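Local coordinates for protein maleylpyruvate isomerase (Ralstonia sp., PDB 2V6K) that catalyses the glutathione-dependent cis-trans isomerisation of maleylpyruvate to fumarylpyruvate in naphthalene degradation, working as a homodimer of the Zeta class of glutathione transferases, at residues 18-23 with 69-74; 82-87 with 93-98; 11-16 with 65-70. All coordinates share one frame; numbering follows the deposited sequence.

Interaction 1 of 3, residues 18-23 with 69-74; sequences RIALNL and AIIEWL
Leu21 and Leu74 run across each other at about a right angle and meet through their branched ends. The CD1 methyl of Leu74 lies 3.8 Å from Leu21 CD2 and 4.0 Å from Leu21 CG, wedged against the fork of that side chain. Leu74 CD2 also comes to 3.8 Å from Leu21 CD2, and this one methyl of Leu21 therefore meets both methyls of its partner. Each leucine has CG anti to its own carbonyl carbon (chi1 -72° in both), but they start from different directions: the CB of Leu74 is aimed at helix 12-24, whereas that of Leu21 leaves at the flank and only the branched end turns in. Ala20, the residue before Leu21, points its CB at helix 67-77, where it sits between two partners, 4.0 Å from Ile71 CG1 and 4.1 Å from Leu74 CD1. Ile71 meets it with the first carbon of its longer branch, passing by the alanine methyl instead of ending on it. The backbones are closest at the same pair, with the CA atoms of Ala20 and Ile71 6.6 Å apart. The axes of the two helical segments are almost parallel, at 8° with matching N-to-C directions and 10.2 Å between them. All four touching residues are buried, and the interface is wholly apolar. Leu17 of helix 12-24, one turn before Leu21, extends the packing to Ile70, Ile71 and Leu74, while Leu164 of helix 164-178 lies against Ile71. Two near-parallel helices packed in this way on one side of a mixed four-stranded sheet are characteristic of the thioredoxin-like N-terminal domain of glutathione transferases, where this helical layer meets the all-helical domain.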
# COMPACT_ATOMS: atom_id res chain seq x y z
N ARG A 18 -13.05 -7.71 6.11
CA ARG A 18 -14.03 -8.42 6.93
C ARG A 18 -13.63 -8.43 8.39
O ARG A 18 -14.48 -8.28 9.27
CB ARG A 18 -14.26 -9.85 6.43
CG ARG A 18 -15.01 -9.94 5.11
CD ARG A 18 -15.39 -11.37 4.75
NE ARG A 18 -14.28 -12.33 4.74
CZ ARG A 18 -13.72 -12.85 3.64
NH1 ARG A 18 -14.12 -12.49 2.42
NH2 ARG A 18 -12.74 -13.73 3.77
N ILE A 19 -12.34 -8.61 8.67
CA ILE A 19 -11.88 -8.59 10.07
C ILE A 19 -12.19 -7.24 10.71
O ILE A 19 -12.73 -7.19 11.81
CB ILE A 19 -10.37 -8.90 10.21
CG1 ILE A 19 -10.04 -10.31 9.71
CG2 ILE A 19 -9.94 -8.76 11.67
CD1 ILE A 19 -8.55 -10.55 9.44
N ALA A 20 -11.85 -6.16 10.01
CA ALA A 20 -12.08 -4.81 10.54
C ALA A 20 -13.56 -4.55 10.78
O ALA A 20 -13.94 -4.04 11.84
CB ALA A 20 -11.49 -3.77 9.60
N LEU A 21 -14.41 -4.91 9.81
CA LEU A 21 -15.86 -4.75 9.97
C LEU A 21 -16.37 -5.53 11.17
O LEU A 21 -17.17 -5.01 11.95
CB LEU A 21 -16.60 -5.18 8.70
CG LEU A 21 -16.47 -4.24 7.50
CD1 LEU A 21 -16.81 -4.98 6.23
CD2 LEU A 21 -17.38 -3.04 7.67
N ASN A 22 -15.91 -6.77 11.33
CA ASN A 22 -16.35 -7.61 12.44
C ASN A 22 -15.88 -7.07 13.79
O ASN A 22 -16.64 -7.10 14.76
CB ASN A 22 -15.89 -9.06 12.27
CG ASN A 22 -16.54 -9.75 11.09
OD1 ASN A 22 -17.43 -9.20 10.44
ND2 ASN A 22 -16.08 -10.96 10.79
N LEU A 23 -14.65 -6.57 13.85
CA LEU A 23 -14.15 -6.00 15.09
C LEU A 23 -14.99 -4.80 15.51
O LEU A 23 -15.23 -4.59 16.70
CB LEU A 23 -12.68 -5.62 14.97
CG LEU A 23 -11.68 -6.78 15.01
CD1 LEU A 23 -10.31 -6.32 14.55
CD2 LEU A 23 -11.59 -7.37 16.42
N ALA A 69 -7.84 2.49 2.76
CA ALA A 69 -8.62 3.71 2.95
C ALA A 69 -9.96 3.42 3.64
O ALA A 69 -10.40 4.19 4.50
CB ALA A 69 -8.84 4.39 1.62
N ILE A 70 -10.60 2.32 3.24
CA ILE A 70 -11.86 1.92 3.87
C ILE A 70 -11.64 1.62 5.35
O ILE A 70 -12.44 2.03 6.19
CB ILE A 70 -12.49 0.70 3.17
CG1 ILE A 70 -12.82 1.03 1.72
CG2 ILE A 70 -13.75 0.26 3.92
CD1 ILE A 70 -13.18 -0.18 0.86
N ILE A 71 -10.57 0.90 5.68
CA ILE A 71 -10.30 0.56 7.07
C ILE A 71 -10.01 1.81 7.93
O ILE A 71 -10.53 1.92 9.05
CB ILE A 71 -9.21 -0.51 7.19
CG1 ILE A 71 -9.73 -1.83 6.60
CG2 ILE A 71 -8.78 -0.70 8.65
CD1 ILE A 71 -8.66 -2.90 6.41
N GLU A 72 -9.24 2.76 7.39
CA GLU A 72 -9.03 4.04 8.08
C GLU A 72 -10.35 4.79 8.29
O GLU A 72 -10.57 5.40 9.34
CB GLU A 72 -8.04 4.91 7.31
CG GLU A 72 -6.61 4.37 7.27
CD GLU A 72 -5.70 4.93 8.36
OE1 GLU A 72 -6.17 5.70 9.23
OE2 GLU A 72 -4.49 4.63 8.30
N TRP A 73 -11.23 4.73 7.29
CA TRP A 73 -12.56 5.33 7.38
C TRP A 73 -13.40 4.66 8.48
O TRP A 73 -14.03 5.36 9.29
CB TRP A 73 -13.24 5.27 6.00
CG TRP A 73 -14.66 5.76 5.92
CD1 TRP A 73 -15.07 7.04 5.71
CD2 TRP A 73 -15.84 4.96 6.01
NE1 TRP A 73 -16.45 7.10 5.67
CE2 TRP A 73 -16.94 5.83 5.85
CE3 TRP A 73 -16.08 3.60 6.21
CZ2 TRP A 73 -18.27 5.38 5.90
CZ3 TRP A 73 -17.40 3.15 6.25
CH2 TRP A 73 -18.47 4.04 6.10
N LEU A 74 -13.38 3.33 8.54
CA LEU A 74 -14.08 2.60 9.60
C LEU A 74 -13.59 3.00 10.98
O LEU A 74 -14.39 3.16 11.90
CB LEU A 74 -13.91 1.09 9.44
CG LEU A 74 -14.66 0.41 8.31
CD1 LEU A 74 -14.24 -1.04 8.24
CD2 LEU A 74 -16.16 0.50 8.54

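Interaction 2 of 3, residues 82-87 with 93-98; sequences ALLPAD and RVRALA
Val94 has CG1 anti to the backbone N and CG2 anti to the carbonyl carbon (chi1 171°), which spreads its two methyls toward different residues of 82-87. Leu84 holds CG anti to its carbonyl carbon (chi1 -77°), and its CB is directed at the helix; CD1 continues the chain (chi2 173°), while CD2 branches off it to 3.7 Å from Val94 CG1. The other valine methyl, CG2, lies 3.8 Å from Pro85 CD and 4.0 Å from Pro85 CG. Leu84 CD1 is 3.9 Å from Arg95 NH2, and the two side chains cross at about a right angle. Arg95 is extended from CG to NE; its NE forms a salt bridge with Glu72 OE2 of helix 67-77, on which Leu84 also packs, and NH2 has a long, weak ion pair with Glu72 of the second subunit. Leu164 touches Leu84 and Val94, and Phe158 touches Pro85 and Val94. Segment 82-87 ends at Asp87, the N-cap of helix 88-104, whose OD2 accepts a hydrogen bond from Gly90 N. An irregular segment folding back onto the helix it leads into, with Leu83 packed on helix 12-24, is the arrangement of the interdomain linker and first helix of the C-terminal domain in the glutathione transferase fold.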
# COMPACT_ATOMS: atom_id res chain seq x y z
N ALA A 82 -11.20 0.76 19.38
CA ALA A 82 -10.18 1.43 18.58
C ALA A 82 -9.25 0.41 17.92
O ALA A 82 -8.75 -0.51 18.59
CB ALA A 82 -9.38 2.39 19.43
N LEU A 83 -9.02 0.58 16.62
CA LEU A 83 -8.06 -0.26 15.88
C LEU A 83 -6.74 0.47 15.62
O LEU A 83 -5.82 -0.10 15.03
CB LEU A 83 -8.67 -0.75 14.57
CG LEU A 83 -9.97 -1.56 14.71
CD1 LEU A 83 -10.45 -2.04 13.35
CD2 LEU A 83 -9.79 -2.75 15.66
N LEU A 84 -6.66 1.72 16.05
CA LEU A 84 -5.41 2.47 16.02
C LEU A 84 -5.15 3.05 17.39
O LEU A 84 -6.10 3.46 18.07
CB LEU A 84 -5.46 3.59 14.99
CG LEU A 84 -5.29 3.16 13.53
CD1 LEU A 84 -5.55 4.33 12.60
CD2 LEU A 84 -3.90 2.57 13.30
N PRO A 85 -3.88 3.10 17.82
CA PRO A 85 -3.60 3.75 19.09
C PRO A 85 -3.75 5.26 19.01
O PRO A 85 -3.87 5.82 17.92
CB PRO A 85 -2.15 3.35 19.39
CG PRO A 85 -1.58 2.89 18.13
CD PRO A 85 -2.68 2.54 17.17
N ALA A 86 -3.75 5.91 20.17
CA ALA A 86 -4.03 7.34 20.25
C ALA A 86 -2.80 8.22 20.04
O ALA A 86 -2.94 9.39 19.69
CB ALA A 86 -4.69 7.65 21.58
N ASP A 87 -1.62 7.65 20.26
CA ASP A 87 -0.37 8.42 20.21
C ASP A 87 0.28 8.36 18.84
O ASP A 87 0.20 7.34 18.15
CB ASP A 87 0.60 7.94 21.29
CG ASP A 87 1.04 6.50 21.09
OD1 ASP A 87 0.18 5.60 21.15
OD2 ASP A 87 2.25 6.27 20.87
N ARG A 93 3.69 3.32 13.91
CA ARG A 93 4.19 1.94 13.95
C ARG A 93 3.15 0.95 13.44
O ARG A 93 3.48 0.03 12.69
CB ARG A 93 4.61 1.53 15.36
CG ARG A 93 5.58 2.46 16.04
CD ARG A 93 6.90 2.53 15.32
NE ARG A 93 7.73 3.59 15.89
CZ ARG A 93 8.94 3.94 15.46
NH1 ARG A 93 9.50 3.32 14.43
NH2 ARG A 93 9.58 4.92 16.07
N VAL A 94 1.90 1.13 13.85
CA VAL A 94 0.82 0.25 13.41
C VAL A 94 0.58 0.42 11.91
O VAL A 94 0.43 -0.56 11.18
CB VAL A 94 -0.48 0.47 14.22
CG1 VAL A 94 -1.63 -0.30 13.60
CG2 VAL A 94 -0.29 0.02 15.66
N ARG A 95 0.57 1.67 11.44
CA ARG A 95 0.44 1.90 10.00
C ARG A 95 1.61 1.32 9.22
O ARG A 95 1.43 0.86 8.09
CB ARG A 95 0.27 3.39 9.70
CG ARG A 95 -1.09 3.94 10.07
CD ARG A 95 -1.23 5.37 9.57
NE ARG A 95 -2.58 5.90 9.77
CZ ARG A 95 -2.88 6.98 10.47
NH1 ARG A 95 -1.93 7.70 11.07
NH2 ARG A 95 -4.15 7.36 10.57
N ALA A 96 2.81 1.36 9.79
CA ALA A 96 3.99 0.82 9.10
C ALA A 96 3.90 -0.70 8.97
O ALA A 96 4.18 -1.26 7.90
CB ALA A 96 5.27 1.22 9.81
N LEU A 97 3.50 -1.37 10.05
CA LEU A 97 3.30 -2.82 10.01
C LEU A 97 2.28 -3.18 8.95
O LEU A 97 2.51 -4.08 8.13
CB LEU A 97 2.86 -3.34 11.39
CG LEU A 97 3.94 -3.37 12.47
CD1 LEU A 97 3.32 -3.63 13.83
CD2 LEU A 97 5.01 -4.41 12.16
N ALA A 98 1.16 -2.47 8.94
CA ALA A 98 0.11 -2.73 7.96
C ALA A 98 0.64 -2.54 6.55
O ALA A 98 0.35 -3.35 5.67
CB ALA A 98 -1.10 -1.84 8.21

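Interaction 3 of 3, residues 11-16 with 65-70; sequences SGTSHR and IQSPAI. With TGG (gamma-glutamyl-S-(1,2-dicarboxyethyl)cysteinylglycine), chain C.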
# COMPACT_ATOMS: atom_id res chain seq x y z
N SER A 11 -9.91 -14.31 -0.59
CA SER A 11 -9.34 -13.05 -1.02
C SER A 11 -8.74 -12.36 0.19
O SER A 11 -9.45 -12.09 1.16
CB SER A 11 -10.43 -12.16 -1.62
OG SER A 11 -10.04 -10.80 -1.62
N GLY A 12 -7.44 -12.10 0.14
CA GLY A 12 -6.73 -11.50 1.26
C GLY A 12 -7.24 -10.12 1.64
O GLY A 12 -7.41 -9.84 2.82
N THR A 13 -7.47 -9.27 0.65
CA THR A 13 -7.96 -7.92 0.93
C THR A 13 -9.41 -7.94 1.40
O THR A 13 -9.81 -7.11 2.20
CB THR A 13 -7.84 -6.99 -0.28
OG1 THR A 13 -8.45 -7.63 -1.41
CG2 THR A 13 -6.38 -6.69 -0.60
N SER A 14 -10.20 -8.90 0.91
CA SER A 14 -11.56 -9.07 1.41
C SER A 14 -11.54 -9.51 2.87
O SER A 14 -12.26 -8.95 3.70
CB SER A 14 -12.31 -10.12 0.59
OG SER A 14 -12.48 -9.70 -0.76
N HIS A 15 -10.73 -10.51 3.16
CA HIS A 15 -10.52 -11.05 4.50
C HIS A 15 -10.09 -9.93 5.46
O HIS A 15 -10.65 -9.79 6.56
CB HIS A 15 -9.47 -12.16 4.37
CG HIS A 15 -9.20 -12.94 5.62
ND1 HIS A 15 -8.25 -13.94 5.64
CD2 HIS A 15 -9.72 -12.88 6.87
CE1 HIS A 15 -8.19 -14.46 6.86
NE2 HIS A 15 -9.07 -13.83 7.62
N ARG A 16 -9.12 -9.13 5.02
CA ARG A 16 -8.61 -7.97 5.77
C ARG A 16 -9.75 -7.04 6.20
O ARG A 16 -9.86 -6.66 7.37
CB ARG A 16 -7.60 -7.25 4.88
CG ARG A 16 -6.88 -6.05 5.48
CD ARG A 16 -6.24 -5.23 4.37
NE ARG A 16 -5.18 -5.98 3.70
CZ ARG A 16 -4.54 -5.57 2.61
NH1 ARG A 16 -4.89 -4.43 2.02
NH2 ARG A 16 -3.56 -6.31 2.10
N ILE A 65 -13.71 2.30 -2.29
CA ILE A 65 -12.72 1.33 -2.73
C ILE A 65 -11.43 1.51 -1.93
O ILE A 65 -11.29 2.48 -1.18
CB ILE A 65 -12.43 1.42 -4.26
CG1 ILE A 65 -11.73 2.74 -4.61
CG2 ILE A 65 -13.72 1.23 -5.05
CD1 ILE A 65 -11.06 2.73 -5.98
N GLN A 66 -10.51 0.56 -2.10
CA GLN A 66 -9.20 0.53 -1.44
C GLN A 66 -9.29 0.16 0.04
O GLN A 66 -9.53 1.01 0.90
CB GLN A 66 -8.43 1.83 -1.64
CG GLN A 66 -7.87 1.93 -3.05
CD GLN A 66 -6.81 0.89 -3.33
OE1 GLN A 66 -6.09 0.43 -2.43
NE2 GLN A 66 -6.72 0.48 -4.60
N SER A 67 -9.07 -1.12 0.34
CA SER A 67 -9.17 -1.57 1.72
C SER A 67 -8.37 -0.72 2.73
O SER A 67 -8.87 -0.48 3.82
CB SER A 67 -8.89 -3.08 1.87
OG SER A 67 -7.54 -3.42 1.64
N PRO A 68 -7.15 -0.25 2.39
CA PRO A 68 -6.48 0.57 3.41
C PRO A 68 -7.26 1.84 3.77
O PRO A 68 -7.33 2.21 4.96
CB PRO A 68 -5.14 0.92 2.75
CG PRO A 68 -4.91 -0.22 1.83
CD PRO A 68 -6.26 -0.45 1.22
N ALA A 69 -7.84 2.49 2.76
CA ALA A 69 -8.62 3.71 2.95
C ALA A 69 -9.96 3.42 3.64
O ALA A 69 -10.40 4.19 4.50
CB ALA A 69 -8.84 4.39 1.62
N ILE A 70 -10.60 2.32 3.24
CA ILE A 70 -11.86 1.92 3.87
C ILE A 70 -11.64 1.62 5.35
O ILE A 70 -12.44 2.03 6.19
CB ILE A 70 -12.49 0.70 3.17
CG1 ILE A 70 -12.82 1.03 1.72
CG2 ILE A 70 -13.75 0.26 3.92
CD1 ILE A 70 -13.18 -0.18 0.86
OC1 TGG C . -6.41 -3.21 -0.72
CO1 TGG C . -7.05 -2.95 -1.76
OT1 TGG C . -8.29 -2.85 -1.80
CA1 TGG C . -6.27 -2.74 -3.02
NN1 TGG C . -5.01 -2.06 -2.73
CB1 TGG C . -5.93 -4.08 -3.68
CG1 TGG C . -7.19 -4.80 -4.13
CD1 TGG C . -6.94 -5.99 -5.05
OE1 TGG C . -5.60 -6.42 -5.15
NN2 TGG C . -7.81 -7.07 -4.71
CA2 TGG C . -7.59 -8.43 -5.14
CO2 TGG C . -8.17 -8.45 -6.54
OC2 TGG C . -9.57 -8.30 -6.59
NN3 TGG C . -7.66 -9.48 -7.40
CA3 TGG C . -8.30 -9.74 -8.67
CO3 TGG C . -7.26 -9.87 -9.74
OC3 TGG C . -6.06 -9.75 -9.44
OT3 TGG C . -7.67 -10.12 -10.90
CB2 TGG C . -8.28 -9.24 -4.06
SG2 TGG C . -8.48 -10.95 -4.39
CD2 TGG C . -6.92 -11.76 -4.39
CE2 TGG C . -6.40 -11.87 -2.98
OE2 TGG C . -6.38 -12.98 -2.39
OF2 TGG C . -5.99 -10.83 -2.41
CF2 TGG C . -7.20 -13.12 -5.03
CH2 TGG C . -5.96 -13.94 -5.31
OI2 TGG C . -4.85 -13.39 -5.30
OJ2 TGG C . -6.11 -15.16 -5.54
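Thr13 and Ser67, their CA atoms 6.5 Å apart, bring together the first turns of helices 12-24 and 67-77, the second entered through Gln66 with a positive phi of 74°. Arg16 reaches over from its own helix, bent at chi3, and its NH1 donates to Ser67 OG (2.9 Å). That bond is bent, 131° at the hydrogen, with the oxygen 31° out of the guanidinium plane; Thr13 CG2 lies over one face of the group, toward its rim. Ser67 OG in turn donates to OC1 of the ligand's gamma-glutamyl carboxylate at 2.6 Å, while Ser67 N reaches the other oxygen, OT1, at 2.9 Å and nearly straight. Gln66 OE1 accepts from the ligand amine NN1 (2.7 Å); Gln66 NE2 is hydrogen-bonded to Gln51 and to Asp104 of the second subunit. At the other helix start, Gly12 N binds OE2 of the dicarboxyethyl group at 2.9 Å, and Ser11 OG is 3.2 Å from SG2 of the ligand. Two carboxylates of the ligand thus each meet a helix N terminus, whose dipole would favour their negative charge, and Arg16 probably strengthens one of these sites by polarising the serine hydroxyl that grips it.

Interactions 1 and 3 join the same two helices, 12-24 and 67-77, at successive levels: their centres are 8 Å apart, they share Ala69 and Ile70, and Ile71 CD1 packs on Arg16 CG at 3.7 Å. Interaction 3 lies at the helix starts, where it forms part of the glutathione site, and interaction 1 continues the pair away from it. Interaction 2 follows later in the chain, where helix 88-104 succeeds helix 67-77; its centre is 13 Å from that of interaction 1 and 16 Å from that of interaction 3. Leu23 CD1 and Leu83 CD2, 3.8 Å apart, connect interactions 1 and 2, joining the linker to the thioredoxin-like domain. All three contacts touch the second subunit.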